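Local atomic coordinates of phosphate transporter (Thermotoga maritima MSB8, PDB entry 6L85), a protein that probably imports phosphate across the membrane by coupling its uptake to sodium ions, as a bacterial relative of the human SLC20 carriers. Residues I13-I18 / A260-P265. Residues are numbered along the deposited sequence; the frame is centred on the assembly and turned at random.
Sequences IMAFSI and ANAAGP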
loop_
_atom_site.group_PDB
_atom_site.type_symbol
_atom_site.label_atom_id
_atom_site.label_comp_id
_atom_site.label_asym_id
_atom_site.label_seq_id
_atom_site.Cartn_x
_atom_site.Cartn_y
_atom_site.Cartn_z
ATOM N N ILE B 13 7.714 -22.207 -11.325
ATOM C CA ILE B 13 9.125 -22.233 -11.714
ATOM C C ILE B 13 9.461 -21.046 -12.621
ATOM O O ILE B 13 10.493 -20.383 -12.459
ATOM C CB ILE B 13 9.449 -23.583 -12.379
ATOM C CG1 ILE B 13 9.341 -24.707 -11.338
ATOM C CG2 ILE B 13 10.817 -23.540 -13.055
ATOM C CD1 ILE B 13 9.594 -26.099 -11.921
ATOM N N MET B 14 8.592 -20.756 -13.586
ATOM C CA MET B 14 8.806 -19.595 -14.436
ATOM C C MET B 14 8.867 -18.305 -13.614
ATOM O O MET B 14 9.750 -17.465 -13.824
ATOM C CB MET B 14 7.699 -19.529 -15.482
ATOM C CG MET B 14 7.771 -18.335 -16.363
ATOM S SD MET B 14 9.121 -18.459 -17.558
ATOM C CE MET B 14 9.083 -16.811 -18.233
ATOM N N ALA B 15 7.916 -18.125 -12.679
ATOM C CA ALA B 15 7.881 -16.914 -11.857
ATOM C C ALA B 15 9.137 -16.794 -10.997
ATOM O O ALA B 15 9.728 -15.705 -10.872
ATOM C CB ALA B 15 6.617 -16.933 -10.988
ATOM N N PHE B 16 9.550 -17.913 -10.392
ATOM C CA PHE B 16 10.797 -17.975 -9.637
ATOM C C PHE B 16 11.979 -17.512 -10.486
ATOM O O PHE B 16 12.816 -16.716 -10.030
ATOM C CB PHE B 16 10.997 -19.411 -9.140
ATOM C CG PHE B 16 12.152 -19.573 -8.200
ATOM C CD1 PHE B 16 13.437 -19.728 -8.683
ATOM C CD2 PHE B 16 11.950 -19.568 -6.827
ATOM C CE1 PHE B 16 14.513 -19.864 -7.826
ATOM C CE2 PHE B 16 13.020 -19.712 -5.959
ATOM C CZ PHE B 16 14.308 -19.852 -6.466
ATOM N N SER B 17 12.047 -17.984 -11.744
ATOM C CA SER B 17 13.164 -17.622 -12.617
ATOM C C SER B 17 13.141 -16.137 -12.964
ATOM O O SER B 17 14.203 -15.496 -13.047
ATOM C CB SER B 17 13.150 -18.511 -13.875
ATOM O OG SER B 17 12.313 -18.012 -14.910
ATOM N N ILE B 18 11.943 -15.561 -13.119
ATOM C CA ILE B 18 11.833 -14.114 -13.340
ATOM C C ILE B 18 12.394 -13.332 -12.146
ATOM O O ILE B 18 13.198 -12.400 -12.307
ATOM C CB ILE B 18 10.365 -13.727 -13.615
ATOM C CG1 ILE B 18 9.869 -14.342 -14.924
ATOM C CG2 ILE B 18 10.187 -12.220 -13.605
ATOM C CD1 ILE B 18 8.347 -14.269 -15.113
ATOM N N ALA B 260 2.847 -11.199 -15.855
ATOM C CA ALA B 260 2.287 -11.776 -17.079
ATOM C C ALA B 260 3.134 -12.899 -17.670
ATOM O O ALA B 260 2.572 -13.851 -18.216
ATOM C CB ALA B 260 2.092 -10.693 -18.144
ATOM N N ASN B 261 4.465 -12.828 -17.572
ATOM C CA ASN B 261 5.265 -13.852 -18.244
ATOM C C ASN B 261 5.060 -15.235 -17.644
ATOM O O ASN B 261 5.346 -16.248 -18.308
ATOM C CB ASN B 261 6.750 -13.495 -18.233
ATOM C CG ASN B 261 7.018 -12.115 -18.789
ATOM O OD1 ASN B 261 6.197 -11.549 -19.544
ATOM N ND2 ASN B 261 8.167 -11.570 -18.452
ATOM N N ALA B 262 4.570 -15.301 -16.408
ATOM C CA ALA B 262 4.164 -16.567 -15.811
ATOM C C ALA B 262 2.656 -16.705 -15.691
ATOM O O ALA B 262 2.128 -17.804 -15.880
ATOM C CB ALA B 262 4.805 -16.738 -14.431
ATOM N N ALA B 263 1.945 -15.603 -15.430
ATOM C CA ALA B 263 0.514 -15.658 -15.157
ATOM C C ALA B 263 -0.323 -15.779 -16.430
ATOM O O ALA B 263 -1.419 -16.360 -16.377
ATOM C CB ALA B 263 0.077 -14.428 -14.349
ATOM N N GLY B 264 0.128 -15.206 -17.552
ATOM C CA GLY B 264 -0.561 -15.360 -18.811
ATOM C C GLY B 264 -0.686 -16.809 -19.242
ATOM O O GLY B 264 -1.791 -17.306 -19.470
ATOM N N PRO B 265 0.435 -17.535 -19.337
ATOM C CA PRO B 265 0.320 -18.956 -19.723
ATOM C C PRO B 265 -0.514 -19.765 -18.753
ATOM O O PRO B 265 -1.361 -20.572 -19.183
ATOM C CB PRO B 265 1.786 -19.425 -19.780
ATOM C CG PRO B 265 2.563 -18.162 -20.112
ATOM C CD PRO B 265 1.847 -17.090 -19.298
#
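Two donors grip the carbonyl oxygen of Met-14: the helical N-H of Ile-18 and the hydroxyl of Ser-17, whose OG lies 2.8 Å from Met-14 O, in the carbonyl plane on a lone pair. That hydroxyl is thereby turned back onto its own helix. No hydrogen bond crosses to residues 260-265; methyl and methylene groups lie against each other and against backbone atoms. The two segments run almost antiparallel, at 169°, with their axes 8.6 Å apart. Ala-262 faces helix 2-32 with a bare methyl, its CB 3.9 Å from Ala-15 CB. Met-14 passes to one side of that methyl: CG, anti to the backbone N (chi1 177°), sits 3.7 Å from Asn-261 O, and a bend at chi2 brings CE to the same oxygen, at 3.8 Å, and near Asn-261 CB. From a turn further along, Ile-18 crosses Asn-261 at about a right angle and sets CD1 3.6 Å from Asn-261 CB. An alanine in place of Met-14 would probably loosen this interface, since it removes CG, SD and CE and with them the contact with Asn-261. The amide ND2 of Asn-261 is hydrogen-bonded to Thr-106 OG1 and to OG1 of the sodium ligand Thr-107. The contact thus joins helix 2-32 to the start of helix 260-275 as antiparallel helix packing around a pair of alanines, beside a sodium site of a phosphate transporter family protein.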